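PDB 3OS7: galactose mutarotase-like protein from Clostridium acetobutylicum, which probably binds carbohydrate and may act as an aldose 1-epimerase, interconverting the alpha and beta anomers of a sugar. Local coordinates for residues A[210-213]-A[219-222]; A[283-288]-A[316-321]. One frame throughout, in Å; residues are numbered along the deposited sequence.

Contact 1 of 2, residues A[210-213]-A[219-222]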
ATOM      1  N   PHE A 210       5.214  12.511  14.334  1.00 12.37           N
ATOM      2  CA  PHE A 210       3.946  11.883  14.666  1.00 11.51           C
ATOM      3  C   PHE A 210       2.806  12.908  14.532  1.00 11.88           C
ATOM      4  O   PHE A 210       2.958  14.060  14.953  1.00 14.80           O
ATOM      5  CB  PHE A 210       4.046  11.385  16.102  1.00 13.21           C
ATOM      6  CG  PHE A 210       2.765  10.838  16.648  1.00 14.90           C
ATOM      7  CD1 PHE A 210       2.275   9.646  16.187  1.00 14.15           C
ATOM      8  CD2 PHE A 210       2.050  11.533  17.624  1.00 20.03           C
ATOM      9  CE1 PHE A 210       1.117   9.114  16.678  1.00 13.84           C
ATOM     10  CE2 PHE A 210       0.863  11.010  18.128  1.00 22.52           C
ATOM     11  CZ  PHE A 210       0.397   9.776  17.642  1.00 17.15           C
ATOM     12  N   TRP A 211       1.655  12.473  14.013  1.00 12.95           N
ATOM     13  CA  TRP A 211       0.483  13.348  13.797  1.00 12.73           C
ATOM     14  C   TRP A 211      -0.673  12.805  14.623  1.00 16.07           C
ATOM     15  O   TRP A 211      -1.109  11.652  14.439  1.00 16.74           O
ATOM     16  CB  TRP A 211       0.137  13.415  12.309  1.00 12.92           C
ATOM     17  CG  TRP A 211       1.218  14.079  11.544  1.00 12.45           C
ATOM     18  CD1 TRP A 211       2.412  13.518  11.146  1.00 14.43           C
ATOM     19  CD2 TRP A 211       1.260  15.439  11.122  1.00 13.88           C
ATOM     20  NE1 TRP A 211       3.181  14.442  10.495  1.00 16.94           N
ATOM     21  CE2 TRP A 211       2.508  15.633  10.460  1.00 16.80           C
ATOM     22  CE3 TRP A 211       0.369  16.523  11.225  1.00 13.28           C
ATOM     23  CZ2 TRP A 211       2.881  16.843   9.921  1.00 16.68           C
ATOM     24  CZ3 TRP A 211       0.747  17.757  10.649  1.00 18.50           C
ATOM     25  CH2 TRP A 211       1.988  17.897  10.014  1.00 18.18           C
ATOM     26  N   LYS A 212      -1.122  13.613  15.579  1.00 16.36           N
ATOM     27  CA  LYS A 212      -2.200  13.225  16.457  1.00 15.42           C
ATOM     28  C   LYS A 212      -3.501  13.082  15.677  1.00 15.37           C
ATOM     29  O   LYS A 212      -3.801  13.885  14.790  1.00 13.44           O
ATOM     30  CB  LYS A 212      -2.378  14.288  17.547  1.00 18.82           C
ATOM     31  CG  LYS A 212      -3.375  13.953  18.670  1.00 26.51           C
ATOM     32  CD  LYS A 212      -3.357  15.065  19.759  1.00 37.60           C
ATOM     33  CE  LYS A 212      -4.535  14.939  20.750  1.00 42.30           C
ATOM     34  NZ  LYS A 212      -4.348  15.740  21.998  1.00 43.16           N
ATOM     35  N   GLN A 213      -4.272  12.079  16.055  1.00 14.34           N
ATOM     36  CA  GLN A 213      -5.624  11.888  15.552  1.00 14.72           C
ATOM     37  C   GLN A 213      -6.688  12.072  16.654  1.00 15.91           C
ATOM     38  O   GLN A 213      -6.434  11.787  17.821  1.00 16.86           O
ATOM     39  CB  GLN A 213      -5.746  10.498  14.926  1.00 15.60           C
ATOM     40  CG  GLN A 213      -4.970  10.381  13.597  1.00 16.19           C
ATOM     41  CD  GLN A 213      -4.875   8.971  13.110  1.00 17.66           C
ATOM     42  OE1 GLN A 213      -3.915   8.276  13.416  1.00 18.33           O
ATOM     43  NE2 GLN A 213      -5.911   8.511  12.376  1.00 14.46           N
ATOM     44  N   PRO A 219      -6.903  13.720  11.523  1.00 17.14           N
ATOM     45  CA  PRO A 219      -5.819  14.475  12.162  1.00 17.64           C
ATOM     46  C   PRO A 219      -6.294  15.744  12.785  1.00 16.84           C
ATOM     47  O   PRO A 219      -7.166  16.444  12.227  1.00 17.44           O
ATOM     48  CB  PRO A 219      -4.870  14.816  11.009  1.00 18.00           C
ATOM     49  CG  PRO A 219      -5.299  13.961   9.871  1.00 22.18           C
ATOM     50  CD  PRO A 219      -6.718  13.602  10.070  1.00 15.34           C
ATOM     51  N   THR A 220      -5.704  16.079  13.930  1.00 19.18           N
ATOM     52  CA  THR A 220      -5.961  17.384  14.537  1.00 17.92           C
ATOM     53  C   THR A 220      -5.210  18.483  13.835  1.00 19.64           C
ATOM     54  O   THR A 220      -5.548  19.659  13.982  1.00 18.61           O
ATOM     55  CB  THR A 220      -5.592  17.417  16.020  1.00 18.26           C
ATOM     56  OG1 THR A 220      -4.173  17.336  16.158  1.00 15.99           O
ATOM     57  CG2 THR A 220      -6.236  16.274  16.754  1.00 19.42           C
ATOM     58  N   GLY A 221      -4.163  18.110  13.111  1.00 18.30           N
ATOM     59  CA  GLY A 221      -3.265  19.088  12.498  1.00 19.81           C
ATOM     60  C   GLY A 221      -2.007  19.354  13.305  1.00 19.73           C
ATOM     61  O   GLY A 221      -1.098  20.018  12.815  1.00 21.17           O
ATOM     62  N   GLU A 222      -1.949  18.816  14.520  1.00 17.94           N
ATOM     63  CA  GLU A 222      -0.791  18.946  15.380  1.00 19.03           C
ATOM     64  C   GLU A 222       0.180  17.826  15.072  1.00 18.30           C
ATOM     65  O   GLU A 222      -0.223  16.677  14.897  1.00 16.95           O
ATOM     66  CB  GLU A 222      -1.182  18.781  16.839  1.00 21.24           C
ATOM     67  CG  GLU A 222      -2.166  19.770  17.404  1.00 28.47           C
ATOM     68  CD  GLU A 222      -2.775  19.228  18.698  1.00 35.50           C
ATOM     69  OE1 GLU A 222      -3.697  18.357  18.650  1.00 27.99           O
ATOM     70  OE2 GLU A 222      -2.278  19.630  19.764  1.00 28.89           O
TER
HETATM   71  O   HOH W   1      -2.430  15.769  13.390  1.00 13.93           O
HETATM   72  O   HOH W   2      -5.832  17.958  20.406  1.00 40.37           O

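Contact 2 of 2, residues A[283-288]-A[316-321]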
ATOM      1  N   TYR A 283       5.876   9.333  -1.586  1.00 12.26           N
ATOM      2  CA  TYR A 283       5.157   8.883  -0.385  1.00 13.82           C
ATOM      3  C   TYR A 283       5.650   9.685   0.817  1.00 14.34           C
ATOM      4  O   TYR A 283       6.820   9.627   1.182  1.00 16.23           O
ATOM      5  CB  TYR A 283       5.316   7.384  -0.187  1.00 14.35           C
ATOM      6  CG  TYR A 283       4.698   6.601  -1.297  1.00 11.77           C
ATOM      7  CD1 TYR A 283       3.319   6.503  -1.408  1.00 15.92           C
ATOM      8  CD2 TYR A 283       5.476   6.011  -2.274  1.00 14.72           C
ATOM      9  CE1 TYR A 283       2.723   5.791  -2.477  1.00 17.70           C
ATOM     10  CE2 TYR A 283       4.889   5.315  -3.360  1.00 16.74           C
ATOM     11  CZ  TYR A 283       3.514   5.193  -3.433  1.00 17.10           C
ATOM     12  OH  TYR A 283       2.929   4.482  -4.478  1.00 19.14           O
ATOM     13  N   LYS A 284       4.753  10.507   1.361  1.00 13.48           N
ATOM     14  CA  LYS A 284       5.111  11.491   2.358  1.00 14.19           C
ATOM     15  C   LYS A 284       4.611  11.195   3.774  1.00 14.26           C
ATOM     16  O   LYS A 284       5.079  11.806   4.746  1.00 13.24           O
ATOM     17  CB  LYS A 284       4.598  12.830   1.876  1.00 15.32           C
ATOM     18  CG  LYS A 284       5.254  13.193   0.498  1.00 18.30           C
ATOM     19  CD  LYS A 284       4.948  14.536  -0.017  1.00 26.38           C
ATOM     20  CE  LYS A 284       5.508  14.688  -1.477  1.00 24.79           C
ATOM     21  NZ  LYS A 284       6.998  14.421  -1.586  1.00 28.22           N
ATOM     22  N   TYR A 285       3.645  10.285   3.885  1.00 11.41           N
ATOM     23  CA  TYR A 285       3.024   9.908   5.147  1.00 11.69           C
ATOM     24  C   TYR A 285       2.871   8.395   5.189  1.00 10.34           C
ATOM     25  O   TYR A 285       3.013   7.722   4.169  1.00 10.44           O
ATOM     26  CB  TYR A 285       1.636  10.563   5.337  1.00 12.69           C
ATOM     27  CG  TYR A 285       1.713  12.019   5.660  1.00 11.04           C
ATOM     28  CD1 TYR A 285       1.809  12.978   4.637  1.00 11.00           C
ATOM     29  CD2 TYR A 285       1.722  12.462   6.979  1.00 12.15           C
ATOM     30  CE1 TYR A 285       1.924  14.333   4.942  1.00 15.03           C
ATOM     31  CE2 TYR A 285       1.801  13.821   7.288  1.00 12.70           C
ATOM     32  CZ  TYR A 285       1.908  14.751   6.272  1.00 16.72           C
ATOM     33  OH  TYR A 285       2.005  16.102   6.593  1.00 14.35           O
ATOM     34  N   LEU A 286       2.640   7.871   6.389  1.00 10.87           N
ATOM     35  CA  LEU A 286       2.499   6.438   6.555  1.00 11.54           C
ATOM     36  C   LEU A 286       1.676   6.159   7.787  1.00 11.76           C
ATOM     37  O   LEU A 286       1.836   6.833   8.824  1.00 11.95           O
ATOM     38  CB  LEU A 286       3.881   5.809   6.679  1.00 13.95           C
ATOM     39  CG  LEU A 286       3.954   4.299   6.885  1.00 14.83           C
ATOM     40  CD1 LEU A 286       5.194   3.775   6.214  1.00 18.14           C
ATOM     41  CD2 LEU A 286       3.936   3.921   8.367  1.00 15.03           C
ATOM     42  N   VAL A 287       0.785   5.179   7.644  1.00  9.45           N
ATOM     43  CA  VAL A 287      -0.015   4.666   8.749  1.00  9.03           C
ATOM     44  C   VAL A 287       0.511   3.274   9.046  1.00  8.94           C
ATOM     45  O   VAL A 287       0.765   2.489   8.140  1.00 12.24           O
ATOM     46  CB  VAL A 287      -1.518   4.636   8.435  1.00 13.18           C
ATOM     47  CG1 VAL A 287      -2.285   3.787   9.480  1.00 12.44           C
ATOM     48  CG2 VAL A 287      -2.054   6.065   8.328  1.00 14.54           C
ATOM     49  N   ILE A 288       0.755   2.998  10.325  1.00 11.23           N
ATOM     50  CA  ILE A 288       1.064   1.653  10.756  1.00 11.43           C
ATOM     51  C   ILE A 288      -0.121   1.214  11.619  1.00 12.26           C
ATOM     52  O   ILE A 288      -0.543   1.932  12.525  1.00 12.91           O
ATOM     53  CB  ILE A 288       2.412   1.511  11.494  1.00 12.86           C
ATOM     54  CG1 ILE A 288       2.590   0.058  11.977  1.00 14.74           C
ATOM     55  CG2 ILE A 288       2.585   2.557  12.646  1.00 12.52           C
ATOM     56  CD1 ILE A 288       3.952  -0.291  12.465  1.00 16.92           C
ATOM     57  N   ARG A 316      -0.284  22.814   1.076  1.00 18.34           N
ATOM     58  CA  ARG A 316      -0.108  21.613   0.295  1.00 19.46           C
ATOM     59  C   ARG A 316       1.299  21.034   0.366  1.00 19.30           C
ATOM     60  O   ARG A 316       1.483  19.815   0.265  1.00 19.15           O
ATOM     61  CB  ARG A 316      -0.517  21.866  -1.165  1.00 22.18           C
ATOM     62  CG  ARG A 316      -2.015  22.091  -1.316  1.00 25.51           C
ATOM     63  CD  ARG A 316      -2.531  21.895  -2.733  1.00 25.50           C
ATOM     64  NE  ARG A 316      -3.902  22.399  -2.789  1.00 37.13           N
ATOM     65  CZ  ARG A 316      -4.638  22.505  -3.890  1.00 32.66           C
ATOM     66  NH1 ARG A 316      -4.151  22.131  -5.060  1.00 35.09           N
ATOM     67  NH2 ARG A 316      -5.877  22.991  -3.800  1.00 38.52           N
ATOM     68  N   SER A 317       2.304  21.889   0.530  1.00 20.24           N
ATOM     69  CA  SER A 317       3.665  21.402   0.676  1.00 19.83           C
ATOM     70  C   SER A 317       3.791  20.543   1.928  1.00 20.61           C
ATOM     71  O   SER A 317       4.580  19.622   1.937  1.00 24.04           O
ATOM     72  CB  SER A 317       4.684  22.548   0.726  1.00 23.64           C
ATOM     73  OG  SER A 317       4.466  23.349   1.864  1.00 25.66           O
ATOM     74  N   VAL A 318       3.015  20.842   2.965  1.00 18.34           N
ATOM     75  CA  VAL A 318       2.995  20.023   4.189  1.00 17.20           C
ATOM     76  C   VAL A 318       2.009  18.829   4.093  1.00 16.52           C
ATOM     77  O   VAL A 318       2.352  17.703   4.462  1.00 17.29           O
ATOM     78  CB  VAL A 318       2.647  20.881   5.423  1.00 17.64           C
ATOM     79  CG1 VAL A 318       2.456  20.031   6.672  1.00 17.94           C
ATOM     80  CG2 VAL A 318       3.739  21.905   5.651  1.00 18.12           C
ATOM     81  N   SER A 319       0.787  19.095   3.652  1.00 13.93           N
ATOM     82  CA  SER A 319      -0.264  18.069   3.635  1.00 14.75           C
ATOM     83  C   SER A 319       0.007  16.998   2.584  1.00 15.08           C
ATOM     84  O   SER A 319      -0.359  15.858   2.780  1.00 15.84           O
ATOM     85  CB  SER A 319      -1.641  18.683   3.398  1.00 17.38           C
ATOM     86  OG  SER A 319      -1.858  19.006   2.038  1.00 14.95           O
ATOM     87  N   GLY A 320       0.610  17.387   1.463  1.00 13.24           N
ATOM     88  CA  GLY A 320       0.835  16.505   0.327  1.00 14.35           C
ATOM     89  C   GLY A 320      -0.338  16.352  -0.630  1.00 15.32           C
ATOM     90  O   GLY A 320      -0.256  15.579  -1.612  1.00 16.77           O
ATOM     91  N   PHE A 321      -1.449  17.056  -0.360  1.00 14.97           N
ATOM     92  CA  PHE A 321      -2.587  17.028  -1.247  1.00 14.66           C
ATOM     93  C   PHE A 321      -2.140  17.595  -2.582  1.00 16.23           C
ATOM     94  O   PHE A 321      -1.413  18.583  -2.624  1.00 17.18           O
ATOM     95  CB  PHE A 321      -3.719  17.860  -0.671  1.00 15.11           C
ATOM     96  CG  PHE A 321      -4.917  17.909  -1.541  1.00 16.84           C
ATOM     97  CD1 PHE A 321      -5.625  16.764  -1.800  1.00 15.75           C
ATOM     98  CD2 PHE A 321      -5.323  19.102  -2.134  1.00 22.01           C
ATOM     99  CE1 PHE A 321      -6.757  16.801  -2.635  1.00 21.26           C
ATOM    100  CE2 PHE A 321      -6.456  19.143  -2.932  1.00 25.61           C
ATOM    101  CZ  PHE A 321      -7.169  17.983  -3.170  1.00 19.97           C
TER

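Contact 1 of 2, residues A[210-213]-A[219-222]
The extended chains of Lys-212 and Glu-222 travel alongside each other in a common direction, with Glu-222 OE1 3.5 Å from Lys-212 CD. The charged ends stop short of a salt bridge, NZ of Lys-212 being 4.3 Å from OE1 of Glu-222, and a water that accepts from NZ and donates to OE1 joins them. OE1 also takes the hydroxyl proton of Thr-220 on its anti lone pair, over 2.7 Å between OG1 and OE1. The Thr-220 side chain runs at a slant to the lysine chain, its OG1 set between the backbone N and carbonyl carbon (chi1 69°); from there it accepts from Glu-222 N, an ST turn.

This is an antiparallel hairpin whose returning strand turns a corner at Gly-221, where positive phi suits glycine. Thr-220 N donates to Lys-212 O over 3.0 Å, while the bond from Lys-212 N to Glu-222 O is longer at 3.3 Å. Between them a second water donates to both carbonyls and accepts from Gly-221 N, bridging the two strands beside the corner.

Trp-211 leaves from another side of the strand, its CZ3 3.6 Å from Gly-221 O; its NE1 is hydrogen-bonded to Ser-250 OG of strand 246-256.

Contact 2 of 2, residues A[283-288]-A[316-321]
A single buried hydrogen bond, from a tyrosine side chain to a backbone carbonyl, joins the start of strand 285-289 to the short helix 316-319 in this mostly beta fold of the galactose mutarotase clan. Tyr-285 OH donates to Val-318 O over 2.7 Å. The acceptor sits at the edge of the phenol ring, in the ring plane, but the hydroxyl approaches from above the carbonyl plane, 41° out of it, and so does not address a lone pair. With CG anti to its own carbonyl carbon (chi1 -74°), the ring reaches out from the strand to the C-terminal end of the single-turn helix. There CE1 of Tyr-285 also lies 3.5 Å from Ser-319 O, which approaches the ring obliquely. Val-318 CG1 adds a looser touch, 4.0 Å from Tyr-285 OH.

Two features shape the helix end. Gly-320 N donates to Arg-316 O, closing the turn, and Gly-320 then leaves helical geometry with positive phi. Ser-319 OG accepts from Phe-321 N over 3.1 Å, an ST turn at the point where the chain leaves the helix. On the strand side, Lys-284 and Tyr-285 both face Gln-303 in a classic beta bulge.

A tetraethylene glycol molecule, probably from the crystallisation liquor, accepts a hydrogen bond from Lys-284 NZ and makes a weak one with Tyr-285 OH. Because Tyr-285 OH donates to Val-318 O, its proton is probably committed there, and the phenol oxygen would more readily accept than donate to a further partner.

Contact 1 closes before contact 2 opens along the chain, yet their centres lie only 12 Å apart and on the same side of the protein's centre. Strand 246-256 connects them, pairing with strand 201-213 of contact 1 and with strand 285-289 of contact 2. They also touch directly: Trp-211 CZ2 packs 3.5 Å from Tyr-285 OH, the two rings meeting edge-to-face, and Trp-211 CH2 lies 4.0 Å from Val-318 CG1. A surface hairpin and a buried strand-helix contact are thereby coupled through one tryptophan. Bound tetraethylene glycol lies close to both Trp-211 and Tyr-285, consistent with a pocket here, although a sugar-binding role for it is not established.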